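Local coordinates for malonyl CoA-acyl carrier protein transacylase (Burkholderia pseudomallei, PDB 3G87) that probably transfers the malonyl group from malonyl-CoA to the holo form of acyl carrier protein, releasing free CoA, at residues Y75-C78 with E79-E83; I140-T143 with L144-G148; D157-P160 with S161-V164; L258-L261 with A262-G266; V284-I287 with R288-P292. All coordinates share one frame; numbering follows the deposited sequence.

Interaction 1: Y75-C78 with E79-E83; sequences YAKC and EDSGE
The carbonyl oxygen of K77 takes two hydrogen bonds from a single residue: S81 N reaches K77 O at 3.0 Å, and S81 OG reaches it at the same length. The two donors approach from opposite faces of the carbonyl plane, the hydroxyl lying 37° out of it. This is the C-terminal end of helix 59-81, where S81 also forms an ST turn: E83 N donates to S81 OG at 3.0 Å. One hydroxyl therefore gives its proton back to the helix and receives an N-H from the chain leaving it. G82, with positive phi, lies inside that turn, and its N makes only a weak bond to C78 O. A water donates to E83 O at 2.9 Å and, over a longer 3.3 Å, to C78 O, bridging the helix end to the loop that leaves it.

Upstream, two ordinary turns are closed by E79 N to Y75 O and D80 N to A76 O. Their acidic side chains both run toward R28, which forms salt bridges with E79 OE1 and D80 OD1 and ties this surface to helix 25-28. D80 OD2 sits 3.3 Å from A76 O, a pairing of two acceptors that contributes no bond.

K77 leaves the backbone with CG opposite its N (chi1 176°) and then bends at chi2 (77°), which carries the chain across S81. Its CE lies 3.6 Å from S81 OG. The ammonium meets E83 in a long salt bridge, NZ to OE1 3.9 Å, and K77 CE approaches the same E83 OE1 more closely, at 3.4 Å.

Interaction 2: I140-T143 with L144-G148; sequences IERT and LDEHG
R142 and E146, one helical turn apart, carry the charged part of this contact at the C-terminal end of helix 137-146, which a Schellman motif closes. R142 NH1 faces both carboxylate oxygens: it donates to E146 OE2 at 3.0 Å and lies 3.2 Å from E146 OE1. OE2 is close to the guanidinium plane and is met on its syn side, tilted 26° from the carboxylate plane. With the two planes 41° apart, this is not a flat pairing of two nitrogens with two oxygens. The bend at chi3 (38°) turns NH1 toward E146.

Backbone bonds form the second group. L144 N, D145 N and E146 N donate to the carbonyls four residues back, the first at 2.8 Å to I140 O. H147 N to T143 O is longer, 3.3 Å, as helical geometry is lost. G148 has positive phi and its N reaches D145 O, while L149 N returns to L144 O.

The apolar group is I140 with L144, side by side, CG2 to CD1 3.8 Å; I140 continues onto I154, L163 and I165 of the antiparallel sheet.

Of two waters, one donates to both E141 O and D145 OD1; the other bonds weakly to T143 OG1 and lies 3.1 Å from H147 NE2.

Last come direct contacts of T143: its hydroxyl is bonded to Q139 O, and the H147 imidazole turns an edge to the helix end, with CD2 3.1 Å from T143 O.

Interaction 3: D157-P160 with S161-V164; sequences DNTP and SQLV
At the tip of the beta hairpin of strands 153-159 and 162-168, the carboxamide of Q162 receives the T159 hydroxyl from above its plane: T159 OG1 donates to Q162 OE1 at 3.0 Å, 46° out of the plane and away from a lone-pair direction. The second amide, that of N158, has ND2 against V164 CG2 at 3.7 Å, while its OD1 accepts from H91 NE2. H91 belongs to a GHSLG sequence consistent with a nucleophile elbow, so N158 links the hairpin to that region. The third flat group, the D157 carboxylate, lies alongside L163, with OD1 3.5 Å from CD2.

These groups flank the turn of the hairpin, whose strand segments run antiparallel at 161°. The type I turn T159 to Q162 is closed by Q162 N to T159 O, 2.9 Å. Just before it, a classic beta bulge sets N158 and T159 opposite Q162. Both N-H groups converge on Q162 O: T159 N at 3.1 Å in the carbonyl plane on a lone pair, N158 N at 3.0 Å in line with the C=O bond. The register shifts by one between the non-hydrogen-bonded pair D157 with L163 and the hydrogen-bonded pair T159 with Q162. D157 and L163 consequently share one face; T159 and Q162 share the other, against L283 and T286 of helix 279-289.

T159 OG1 occupies the crowded position between its backbone N and carbonyl carbon (chi1 84°), which turns it back over the turn. There it also accepts from the backbone: S161 N lies 3.2 Å from T159 OG1.

Interaction 4: L258-L261 with A262-G266; sequences LLAL and AAERG
L261 and R265, four residues apart, make the main side-chain contact here, with L261 CD2 3.8 Å from R265 NH2. The leucine, its CG trans to the amide nitrogen (chi1 -163°), points outward from the helix and slightly back toward its N-terminal side. R265 folds back to meet it by bending twice: chi2 (138°) and chi3 (100°) both lie well away from standard staggered values. On the way, R265 CD passes 3.5 Å from L261 O, and NH2 lies 3.9 Å from L261 CG, a guanidinium set against an aliphatic branch. Both side chains also touch F87 of the parallel sheet.

E264, by contrast, turns CG away from its carbonyl carbon and runs extended from there. Its OE1 lies 4.2 Å from A260 CB, and its 3.4 Å approach to A260 O is between two acceptors and makes no bond.

The backbone closes regularly along helix 251-264, for example E264 N to A260 O at 3.0 Å and R265 N to L261 O at 3.1 Å. A Schellman motif ends it: G266, with positive phi, donates from N to A263 O at 2.7 Å, and E267 N returns to A262 O.

L258 and A262 pack on the strands T8, L6, F271 and I269 belong to, whereas A260, A263 and E264 are exposed. The side-chain chemistry is thus dispersive, with no salt bridge across the two segments, and the directional bonding lies in the backbone.

Interaction 5: V284-I287 with R288-P292; sequences VHTI and RRQTP
Q290 lies alongside T286, one turn earlier, and touches it along most of its length. Its CB stands 3.6 Å from T286 O, and CG comes closer to the same oxygen, 3.4 Å. With CG beside the backbone N (chi1 -56°) and the chain extended beyond it, the amide is carried back past the threonine methyl: CD lies 3.8 Å from T286 CG2. At the tip, OE1 closes to 3.3 Å from that methyl and 3.4 Å from T286 O, two acceptors without a bond; NE2 remains near CG2 at 4.1 Å. T286 presents CG2 to Q290, while OG1, on the other branch, is bonded to R282 O. Q290 also packs on T159, P160 and S161.

All this happens at the C-terminal end of helix 279-289. Q290 N still donates to T286 O, but with psi at -171° the residue leaves helical geometry, and T291 follows with positive phi. A side chain then bonds to the helix end: T291 OG1 donates to I287 O at 2.9 Å, from 40° above the carbonyl plane. The same hydroxyl bonds to R256 NE, which joins this helix end to helix 251-264. I287 packs on I255 and R256 of that helix.

R288 takes another side, alongside V284, its CD 4.0 Å from V284 CG1. Both touch F271, and past the bend at chi3 the guanidinium NH2 hydrogen-bonds to I269 O of strand 269-273.

In the fold
Four of the five contacts are C-terminal helix ends; interaction 3 alone is a hairpin tip. Interaction 1 is wholly at the surface and touches none of the others; its centre is about 47 Å from that of interaction 2, on opposite sides of the chain's centre. The remaining four are partly buried and touch in a chain, 2 to 3 to 5 to 4: L163 meets I140, N158 O approaches I287 CD1, and R288 lies against L259. The chemistry differs: interaction 2 carries a salt bridge and interaction 1 a long one, interaction 4 has no polar side-chain bond between its segments, and in 3 and 5 a threonine hydroxyl adds to the backbone bonds. Interactions 2 and 4 share the Schellman ending.

Interaction 1: Y75-C78 with E79-E83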
loop_
_atom_site.group_PDB
_atom_site.type_symbol
_atom_site.label_atom_id
_atom_site.label_comp_id
_atom_site.label_asym_id
_atom_site.label_seq_id
_atom_site.Cartn_x
_atom_site.Cartn_y
_atom_site.Cartn_z
ATOM N N TYR A 75 -1.754 16.412 5.078
ATOM C CA TYR A 75 -1.606 17.846 5.368
ATOM C C TYR A 75 -2.872 18.513 5.915
ATOM O O TYR A 75 -2.776 19.266 6.867
ATOM C CB TYR A 75 -1.114 18.615 4.163
ATOM C CG TYR A 75 0.238 18.164 3.625
ATOM C CD1 TYR A 75 1.379 18.035 4.466
ATOM C CD2 TYR A 75 0.374 17.852 2.274
ATOM C CE1 TYR A 75 2.592 17.618 3.955
ATOM C CE2 TYR A 75 1.589 17.419 1.772
ATOM C CZ TYR A 75 2.682 17.333 2.596
ATOM O OH TYR A 75 3.866 16.934 2.018
ATOM N N ALA A 76 -4.046 18.208 5.371
ATOM C CA ALA A 76 -5.266 18.745 5.977
ATOM C C ALA A 76 -5.370 18.315 7.456
ATOM O O ALA A 76 -5.607 19.111 8.342
ATOM C CB ALA A 76 -6.570 18.322 5.180
ATOM N N LYS A 77 -5.226 17.025 7.699
ATOM C CA LYS A 77 -5.278 16.519 9.027
ATOM C C LYS A 77 -4.282 17.222 9.943
ATOM O O LYS A 77 -4.637 17.586 11.052
ATOM C CB LYS A 77 -5.004 15.034 9.000
ATOM C CG LYS A 77 -4.950 14.398 10.381
ATOM C CD LYS A 77 -6.356 14.235 10.878
ATOM C CE LYS A 77 -6.352 13.589 12.227
ATOM N NZ LYS A 77 -7.796 13.476 12.614
ATOM N N CYS A 78 -3.048 17.416 9.544
ATOM C CA CYS A 78 -2.070 18.024 10.416
ATOM C C CYS A 78 -2.411 19.424 10.851
ATOM O O CYS A 78 -2.345 19.744 11.986
ATOM C CB CYS A 78 -0.680 17.992 9.789
ATOM S SG CYS A 78 0.127 16.424 9.813
ATOM N N GLU A 79 -2.815 20.226 9.899
ATOM C CA GLU A 79 -3.217 21.596 10.109
ATOM C C GLU A 79 -4.479 21.776 10.940
ATOM O O GLU A 79 -4.511 22.605 11.742
ATOM C CB GLU A 79 -3.341 22.340 8.793
ATOM C CG GLU A 79 -2.088 22.502 8.080
ATOM C CD GLU A 79 -2.213 23.151 6.693
ATOM O OE1 GLU A 79 -3.254 23.632 6.264
ATOM O OE2 GLU A 79 -1.214 23.180 6.003
ATOM N N ASP A 80 -5.489 20.980 10.719
ATOM C CA ASP A 80 -6.753 21.189 11.319
ATOM C C ASP A 80 -6.827 20.581 12.694
ATOM O O ASP A 80 -7.288 21.179 13.578
ATOM C CB ASP A 80 -7.876 20.685 10.429
ATOM C CG ASP A 80 -7.838 21.262 9.053
ATOM O OD1 ASP A 80 -7.200 22.255 8.826
ATOM O OD2 ASP A 80 -8.452 20.701 8.204
ATOM N N SER A 81 -6.298 19.402 12.847
ATOM C CA SER A 81 -6.409 18.641 14.057
ATOM C C SER A 81 -5.301 18.989 15.002
ATOM O O SER A 81 -5.477 18.862 16.150
ATOM C CB SER A 81 -6.462 17.126 13.776
ATOM O OG SER A 81 -5.206 16.545 13.849
ATOM N N GLY A 82 -4.165 19.402 14.499
ATOM C CA GLY A 82 -2.984 19.568 15.301
ATOM C C GLY A 82 -2.201 18.330 15.687
ATOM O O GLY A 82 -1.202 18.435 16.307
ATOM N N GLU A 83 -2.663 17.152 15.326
ATOM C CA GLU A 83 -2.053 15.917 15.769
ATOM C C GLU A 83 -0.811 15.513 15.052
ATOM O O GLU A 83 -0.667 15.803 13.928
ATOM C CB GLU A 83 -3.055 14.805 15.673
ATOM C CG GLU A 83 -4.305 15.144 16.309
ATOM C CD GLU A 83 -5.235 14.036 16.284
ATOM O OE1 GLU A 83 -5.100 13.211 15.411
ATOM O OE2 GLU A 83 -6.127 13.988 17.113
HETATM O O HOH W 1 0.328 18.429 13.358
#

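Interaction 2: I140-T143 with L144-G148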
loop_
_atom_site.group_PDB
_atom_site.type_symbol
_atom_site.label_atom_id
_atom_site.label_comp_id
_atom_site.label_asym_id
_atom_site.label_seq_id
_atom_site.Cartn_x
_atom_site.Cartn_y
_atom_site.Cartn_z
ATOM N N ILE A 140 -4.337 -21.983 2.036
ATOM C CA ILE A 140 -4.155 -21.363 0.745
ATOM C C ILE A 140 -2.953 -22.002 0.066
ATOM O O ILE A 140 -3.062 -22.499 -1.059
ATOM C CB ILE A 140 -3.981 -19.816 0.860
ATOM C CG1 ILE A 140 -5.258 -19.146 1.340
ATOM C CG2 ILE A 140 -3.463 -19.208 -0.490
ATOM C CD1 ILE A 140 -5.273 -17.600 1.178
ATOM N N GLU A 141 -1.830 -22.032 0.780
ATOM C CA GLU A 141 -0.594 -22.576 0.249
ATOM C C GLU A 141 -0.702 -24.025 -0.108
ATOM O O GLU A 141 -0.187 -24.412 -1.144
ATOM C CB GLU A 141 0.601 -22.277 1.150
ATOM C CG GLU A 141 0.883 -20.767 1.221
ATOM C CD GLU A 141 1.972 -20.387 2.221
ATOM O OE1 GLU A 141 2.178 -21.110 3.220
ATOM O OE2 GLU A 141 2.615 -19.342 1.996
ATOM N N ARG A 142 -1.433 -24.801 0.689
ATOM C CA ARG A 142 -1.638 -26.241 0.426
ATOM C C ARG A 142 -2.476 -26.384 -0.826
ATOM O O ARG A 142 -2.133 -27.136 -1.755
ATOM C CB ARG A 142 -2.386 -26.913 1.579
ATOM C CG ARG A 142 -2.332 -28.449 1.576
ATOM C CD ARG A 142 -2.944 -29.155 2.832
ATOM N NE ARG A 142 -4.150 -28.495 3.340
ATOM C CZ ARG A 142 -5.316 -28.380 2.685
ATOM N NH1 ARG A 142 -5.497 -28.891 1.458
ATOM N NH2 ARG A 142 -6.326 -27.718 3.271
ATOM N N THR A 143 -3.575 -25.644 -0.853
ATOM C CA THR A 143 -4.482 -25.704 -1.966
ATOM C C THR A 143 -3.765 -25.355 -3.262
ATOM O O THR A 143 -3.880 -26.094 -4.206
ATOM C CB THR A 143 -5.630 -24.796 -1.736
ATOM O OG1 THR A 143 -6.365 -25.321 -0.633
ATOM C CG2 THR A 143 -6.511 -24.728 -3.002
ATOM N N LEU A 144 -2.998 -24.266 -3.268
ATOM C CA LEU A 144 -2.182 -23.900 -4.432
ATOM C C LEU A 144 -1.227 -25.025 -4.816
ATOM O O LEU A 144 -1.136 -25.326 -6.002
ATOM C CB LEU A 144 -1.378 -22.574 -4.236
ATOM C CG LEU A 144 -2.182 -21.322 -3.857
ATOM C CD1 LEU A 144 -1.224 -20.223 -3.356
ATOM C CD2 LEU A 144 -3.033 -20.833 -5.051
ATOM N N ASP A 145 -0.517 -25.644 -3.881
ATOM C CA ASP A 145 0.329 -26.780 -4.208
ATOM C C ASP A 145 -0.414 -27.940 -4.826
ATOM O O ASP A 145 0.023 -28.458 -5.786
ATOM C CB ASP A 145 1.121 -27.351 -3.015
ATOM C CG ASP A 145 2.055 -26.372 -2.357
ATOM O OD1 ASP A 145 2.648 -25.543 -2.965
ATOM O OD2 ASP A 145 2.210 -26.458 -1.176
ATOM N N GLU A 146 -1.535 -28.325 -4.237
ATOM C CA GLU A 146 -2.279 -29.499 -4.628
ATOM C C GLU A 146 -2.790 -29.451 -6.038
ATOM O O GLU A 146 -2.955 -30.457 -6.648
ATOM C CB GLU A 146 -3.456 -29.772 -3.697
ATOM C CG GLU A 146 -3.131 -30.488 -2.450
ATOM C CD GLU A 146 -4.102 -30.258 -1.363
ATOM O OE1 GLU A 146 -5.075 -29.619 -1.582
ATOM O OE2 GLU A 146 -3.921 -30.743 -0.288
ATOM N N HIS A 147 -3.024 -28.254 -6.526
ATOM C CA HIS A 147 -3.522 -28.033 -7.839
ATOM C C HIS A 147 -2.511 -27.475 -8.803
ATOM O O HIS A 147 -2.866 -26.902 -9.741
ATOM C CB HIS A 147 -4.766 -27.160 -7.766
ATOM C CG HIS A 147 -5.854 -27.742 -6.933
ATOM N ND1 HIS A 147 -6.872 -28.485 -7.458
ATOM C CD2 HIS A 147 -6.049 -27.741 -5.608
ATOM C CE1 HIS A 147 -7.658 -28.901 -6.502
ATOM N NE2 HIS A 147 -7.178 -28.463 -5.367
ATOM N N GLY A 148 -1.238 -27.639 -8.554
ATOM C CA GLY A 148 -0.198 -27.202 -9.534
ATOM C C GLY A 148 -0.126 -25.700 -9.870
ATOM O O GLY A 148 0.409 -25.300 -10.931
HETATM O O HOH W 2 1.809 -22.773 -2.316
HETATM O O HOH W 3 -7.915 -27.737 -2.414
#

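Interaction 3: D157-P160 with S161-V164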
loop_
_atom_site.group_PDB
_atom_site.type_symbol
_atom_site.label_atom_id
_atom_site.label_comp_id
_atom_site.label_asym_id
_atom_site.label_seq_id
_atom_site.Cartn_x
_atom_site.Cartn_y
_atom_site.Cartn_z
ATOM N N ASP A 157 -0.604 -10.119 3.220
ATOM C CA ASP A 157 -1.238 -10.763 4.335
ATOM C C ASP A 157 -1.906 -9.651 5.112
ATOM O O ASP A 157 -1.245 -8.921 5.852
ATOM C CB ASP A 157 -0.232 -11.505 5.201
ATOM C CG ASP A 157 -0.858 -12.001 6.496
ATOM O OD1 ASP A 157 -2.114 -12.199 6.573
ATOM O OD2 ASP A 157 -0.092 -12.143 7.457
ATOM N N ASN A 158 -3.209 -9.526 4.912
ATOM C CA ASN A 158 -3.957 -8.360 5.351
ATOM C C ASN A 158 -4.627 -8.484 6.728
ATOM O O ASN A 158 -4.596 -7.540 7.535
ATOM C CB ASN A 158 -4.977 -7.968 4.265
ATOM C CG ASN A 158 -4.332 -7.203 3.158
ATOM O OD1 ASN A 158 -3.306 -6.577 3.373
ATOM N ND2 ASN A 158 -4.885 -7.274 1.958
ATOM N N THR A 159 -5.253 -9.620 6.970
ATOM C CA THR A 159 -5.806 -9.976 8.296
ATOM C C THR A 159 -5.749 -11.475 8.320
ATOM O O THR A 159 -5.577 -12.059 7.256
ATOM C CB THR A 159 -7.286 -9.525 8.520
ATOM O OG1 THR A 159 -8.183 -10.498 7.965
ATOM C CG2 THR A 159 -7.552 -8.110 7.920
ATOM N N PRO A 160 -5.941 -12.117 9.441
ATOM C CA PRO A 160 -5.844 -13.561 9.445
ATOM C C PRO A 160 -6.761 -14.307 8.498
ATOM O O PRO A 160 -6.425 -15.397 8.092
ATOM C CB PRO A 160 -6.082 -13.900 10.880
ATOM C CG PRO A 160 -5.590 -12.726 11.569
ATOM C CD PRO A 160 -6.049 -11.610 10.804
ATOM N N SER A 161 -7.853 -13.694 8.107
ATOM C CA SER A 161 -8.783 -14.269 7.173
ATOM C C SER A 161 -8.828 -13.567 5.850
ATOM O O SER A 161 -9.731 -13.783 5.099
ATOM C CB SER A 161 -10.164 -14.246 7.747
ATOM O OG SER A 161 -10.474 -12.953 8.177
ATOM N N GLN A 162 -7.850 -12.732 5.568
ATOM C CA GLN A 162 -7.836 -11.974 4.342
ATOM C C GLN A 162 -6.477 -11.796 3.757
ATOM O O GLN A 162 -5.679 -11.111 4.281
ATOM C CB GLN A 162 -8.514 -10.636 4.522
ATOM C CG GLN A 162 -9.911 -10.725 5.049
ATOM C CD GLN A 162 -10.405 -9.421 5.549
ATOM O OE1 GLN A 162 -10.665 -9.268 6.709
ATOM N NE2 GLN A 162 -10.491 -8.467 4.676
ATOM N N LEU A 163 -6.240 -12.448 2.646
ATOM C CA LEU A 163 -4.943 -12.514 2.043
ATOM C C LEU A 163 -5.139 -12.373 0.580
ATOM O O LEU A 163 -6.180 -12.659 0.093
ATOM C CB LEU A 163 -4.245 -13.831 2.361
ATOM C CG LEU A 163 -4.046 -14.241 3.816
ATOM C CD1 LEU A 163 -5.064 -15.097 4.358
ATOM C CD2 LEU A 163 -2.720 -14.737 4.206
ATOM N N VAL A 164 -4.106 -11.897 -0.093
ATOM C CA VAL A 164 -4.071 -11.727 -1.519
ATOM C C VAL A 164 -2.994 -12.561 -2.163
ATOM O O VAL A 164 -1.906 -12.617 -1.727
ATOM C CB VAL A 164 -3.878 -10.247 -1.918
ATOM C CG1 VAL A 164 -4.136 -10.026 -3.341
ATOM C CG2 VAL A 164 -4.680 -9.393 -1.120
#

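Interaction 4: L258-L261 with A262-G266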
loop_
_atom_site.group_PDB
_atom_site.type_symbol
_atom_site.label_atom_id
_atom_site.label_comp_id
_atom_site.label_asym_id
_atom_site.label_seq_id
_atom_site.Cartn_x
_atom_site.Cartn_y
_atom_site.Cartn_z
ATOM N N LEU A 258 2.567 -3.139 16.022
ATOM C CA LEU A 258 2.215 -1.909 16.731
ATOM C C LEU A 258 1.409 -2.177 17.965
ATOM O O LEU A 258 1.650 -1.522 18.973
ATOM C CB LEU A 258 1.456 -0.895 15.853
ATOM C CG LEU A 258 2.366 -0.462 14.689
ATOM C CD1 LEU A 258 1.610 0.274 13.578
ATOM C CD2 LEU A 258 3.605 0.285 15.176
ATOM N N LEU A 259 0.451 -3.109 17.887
ATOM C CA LEU A 259 -0.376 -3.465 19.061
ATOM C C LEU A 259 0.464 -3.943 20.262
ATOM O O LEU A 259 0.247 -3.482 21.381
ATOM C CB LEU A 259 -1.425 -4.524 18.692
ATOM C CG LEU A 259 -2.472 -4.098 17.641
ATOM C CD1 LEU A 259 -3.410 -5.211 17.352
ATOM C CD2 LEU A 259 -3.270 -2.866 18.072
ATOM N N ALA A 260 1.432 -4.839 20.004
ATOM C CA ALA A 260 2.390 -5.349 21.020
ATOM C C ALA A 260 3.337 -4.267 21.560
ATOM O O ALA A 260 3.644 -4.223 22.752
ATOM C CB ALA A 260 3.212 -6.501 20.446
ATOM N N LEU A 261 3.792 -3.380 20.693
ATOM C CA LEU A 261 4.599 -2.275 21.169
ATOM C C LEU A 261 3.839 -1.339 22.147
ATOM O O LEU A 261 4.382 -0.951 23.199
ATOM C CB LEU A 261 5.153 -1.504 19.998
ATOM C CG LEU A 261 6.331 -0.581 20.327
ATOM C CD1 LEU A 261 7.465 -1.351 21.086
ATOM C CD2 LEU A 261 6.852 0.064 19.042
ATOM N N ALA A 262 2.617 -0.972 21.826
ATOM C CA ALA A 262 1.799 -0.162 22.693
ATOM C C ALA A 262 1.634 -0.799 24.054
ATOM O O ALA A 262 1.685 -0.155 25.040
ATOM C CB ALA A 262 0.510 0.087 22.084
ATOM N N ALA A 263 1.448 -2.097 24.057
ATOM C CA ALA A 263 1.195 -2.820 25.263
ATOM C C ALA A 263 2.436 -2.873 26.152
ATOM O O ALA A 263 2.362 -2.612 27.329
ATOM C CB ALA A 263 0.632 -4.196 24.958
ATOM N N GLU A 264 3.557 -3.176 25.554
ATOM C CA GLU A 264 4.813 -3.191 26.239
ATOM C C GLU A 264 5.030 -1.868 26.930
ATOM O O GLU A 264 5.516 -1.822 28.004
ATOM C CB GLU A 264 5.978 -3.475 25.278
ATOM C CG GLU A 264 6.262 -4.928 24.963
ATOM C CD GLU A 264 7.115 -5.106 23.703
ATOM O OE1 GLU A 264 6.657 -5.747 22.727
ATOM O OE2 GLU A 264 8.244 -4.592 23.679
ATOM N N ARG A 265 4.672 -0.795 26.288
ATOM C CA ARG A 265 4.739 0.487 26.886
ATOM C C ARG A 265 3.539 0.846 27.754
ATOM O O ARG A 265 3.447 1.936 28.119
ATOM C CB ARG A 265 4.870 1.542 25.808
ATOM C CG ARG A 265 6.206 1.744 25.230
ATOM C CD ARG A 265 6.210 1.925 23.761
ATOM N NE ARG A 265 6.322 3.288 23.290
ATOM C CZ ARG A 265 7.044 3.671 22.247
ATOM N NH1 ARG A 265 7.069 4.924 21.912
ATOM N NH2 ARG A 265 7.742 2.817 21.556
ATOM N N GLY A 266 2.628 -0.051 28.058
ATOM C CA GLY A 266 1.422 0.299 28.766
ATOM C C GLY A 266 0.657 1.492 28.238
ATOM O O GLY A 266 0.226 2.329 28.979
#

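Interaction 5: V284-I287 with R288-P292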
loop_
_atom_site.group_PDB
_atom_site.type_symbol
_atom_site.label_atom_id
_atom_site.label_comp_id
_atom_site.label_asym_id
_atom_site.label_seq_id
_atom_site.Cartn_x
_atom_site.Cartn_y
_atom_site.Cartn_z
ATOM N N VAL A 284 -7.829 -2.943 10.304
ATOM C CA VAL A 284 -7.376 -2.814 11.670
ATOM C C VAL A 284 -8.446 -3.317 12.661
ATOM O O VAL A 284 -8.114 -4.036 13.608
ATOM C CB VAL A 284 -6.926 -1.391 12.012
ATOM C CG1 VAL A 284 -6.667 -1.283 13.531
ATOM C CG2 VAL A 284 -5.685 -1.015 11.213
ATOM N N HIS A 285 -9.721 -3.001 12.434
ATOM C CA HIS A 285 -10.755 -3.530 13.342
ATOM C C HIS A 285 -10.691 -5.057 13.387
ATOM O O HIS A 285 -10.754 -5.660 14.470
ATOM C CB HIS A 285 -12.183 -3.025 13.041
ATOM C CG HIS A 285 -13.233 -3.739 13.845
ATOM N ND1 HIS A 285 -13.289 -3.672 15.229
ATOM C CD2 HIS A 285 -14.239 -4.567 13.468
ATOM C CE1 HIS A 285 -14.283 -4.426 15.664
ATOM N NE2 HIS A 285 -14.872 -4.984 14.617
ATOM N N THR A 286 -10.503 -5.667 12.221
ATOM C CA THR A 286 -10.530 -7.138 12.105
ATOM C C THR A 286 -9.329 -7.789 12.767
ATOM O O THR A 286 -9.485 -8.731 13.540
ATOM C CB THR A 286 -10.682 -7.611 10.644
ATOM O OG1 THR A 286 -11.929 -7.101 10.111
ATOM C CG2 THR A 286 -10.651 -9.152 10.582
ATOM N N ILE A 287 -8.172 -7.229 12.553
ATOM C CA ILE A 287 -6.961 -7.597 13.205
ATOM C C ILE A 287 -7.089 -7.563 14.717
ATOM O O ILE A 287 -6.815 -8.521 15.359
ATOM C CB ILE A 287 -5.767 -6.745 12.690
ATOM C CG1 ILE A 287 -5.398 -7.140 11.285
ATOM C CG2 ILE A 287 -4.582 -6.976 13.477
ATOM C CD1 ILE A 287 -5.025 -6.083 10.480
ATOM N N ARG A 288 -7.533 -6.444 15.264
ATOM C CA ARG A 288 -7.742 -6.278 16.694
ATOM C C ARG A 288 -8.778 -7.241 17.295
ATOM O O ARG A 288 -8.585 -7.744 18.339
ATOM C CB ARG A 288 -8.091 -4.830 17.077
ATOM C CG ARG A 288 -7.023 -3.795 16.803
ATOM C CD ARG A 288 -7.299 -2.434 17.353
ATOM N NE ARG A 288 -6.711 -2.319 18.653
ATOM C CZ ARG A 288 -6.355 -1.226 19.263
ATOM N NH1 ARG A 288 -5.802 -1.351 20.389
ATOM N NH2 ARG A 288 -6.558 -0.057 18.802
ATOM N N ARG A 289 -9.852 -7.501 16.600
ATOM C CA ARG A 289 -10.837 -8.447 17.053
ATOM C C ARG A 289 -10.261 -9.843 17.147
ATOM O O ARG A 289 -10.594 -10.577 18.015
ATOM C CB ARG A 289 -12.049 -8.412 16.133
ATOM C CG ARG A 289 -13.319 -8.798 16.768
ATOM C CD ARG A 289 -14.398 -9.068 15.762
ATOM N NE ARG A 289 -14.149 -10.174 14.860
ATOM C CZ ARG A 289 -13.970 -10.050 13.555
ATOM N NH1 ARG A 289 -14.006 -8.857 13.024
ATOM N NH2 ARG A 289 -13.755 -11.114 12.791
ATOM N N GLN A 290 -9.390 -10.178 16.224
ATOM C CA GLN A 290 -8.638 -11.405 16.248
ATOM C C GLN A 290 -7.451 -11.028 17.141
ATOM O O GLN A 290 -7.488 -10.042 17.765
ATOM C CB GLN A 290 -8.334 -11.891 14.821
ATOM C CG GLN A 290 -9.620 -12.100 13.882
ATOM C CD GLN A 290 -9.386 -12.221 12.339
ATOM O OE1 GLN A 290 -8.612 -11.489 11.766
ATOM N NE2 GLN A 290 -10.102 -13.103 11.686
ATOM N N THR A 291 -6.418 -11.795 17.304
ATOM C CA THR A 291 -5.380 -11.293 18.212
ATOM C C THR A 291 -5.810 -11.129 19.692
ATOM O O THR A 291 -5.957 -10.019 20.199
ATOM C CB THR A 291 -4.751 -9.923 17.754
ATOM O OG1 THR A 291 -4.479 -9.887 16.349
ATOM C CG2 THR A 291 -3.476 -9.735 18.437
ATOM N N PRO A 292 -5.944 -12.247 20.390
ATOM C CA PRO A 292 -6.579 -12.250 21.712
ATOM C C PRO A 292 -5.773 -11.349 22.647
ATOM O O PRO A 292 -4.530 -11.267 22.524
ATOM C CB PRO A 292 -6.521 -13.728 22.138
ATOM C CG PRO A 292 -5.291 -14.261 21.462
ATOM C CD PRO A 292 -5.210 -13.508 20.130
#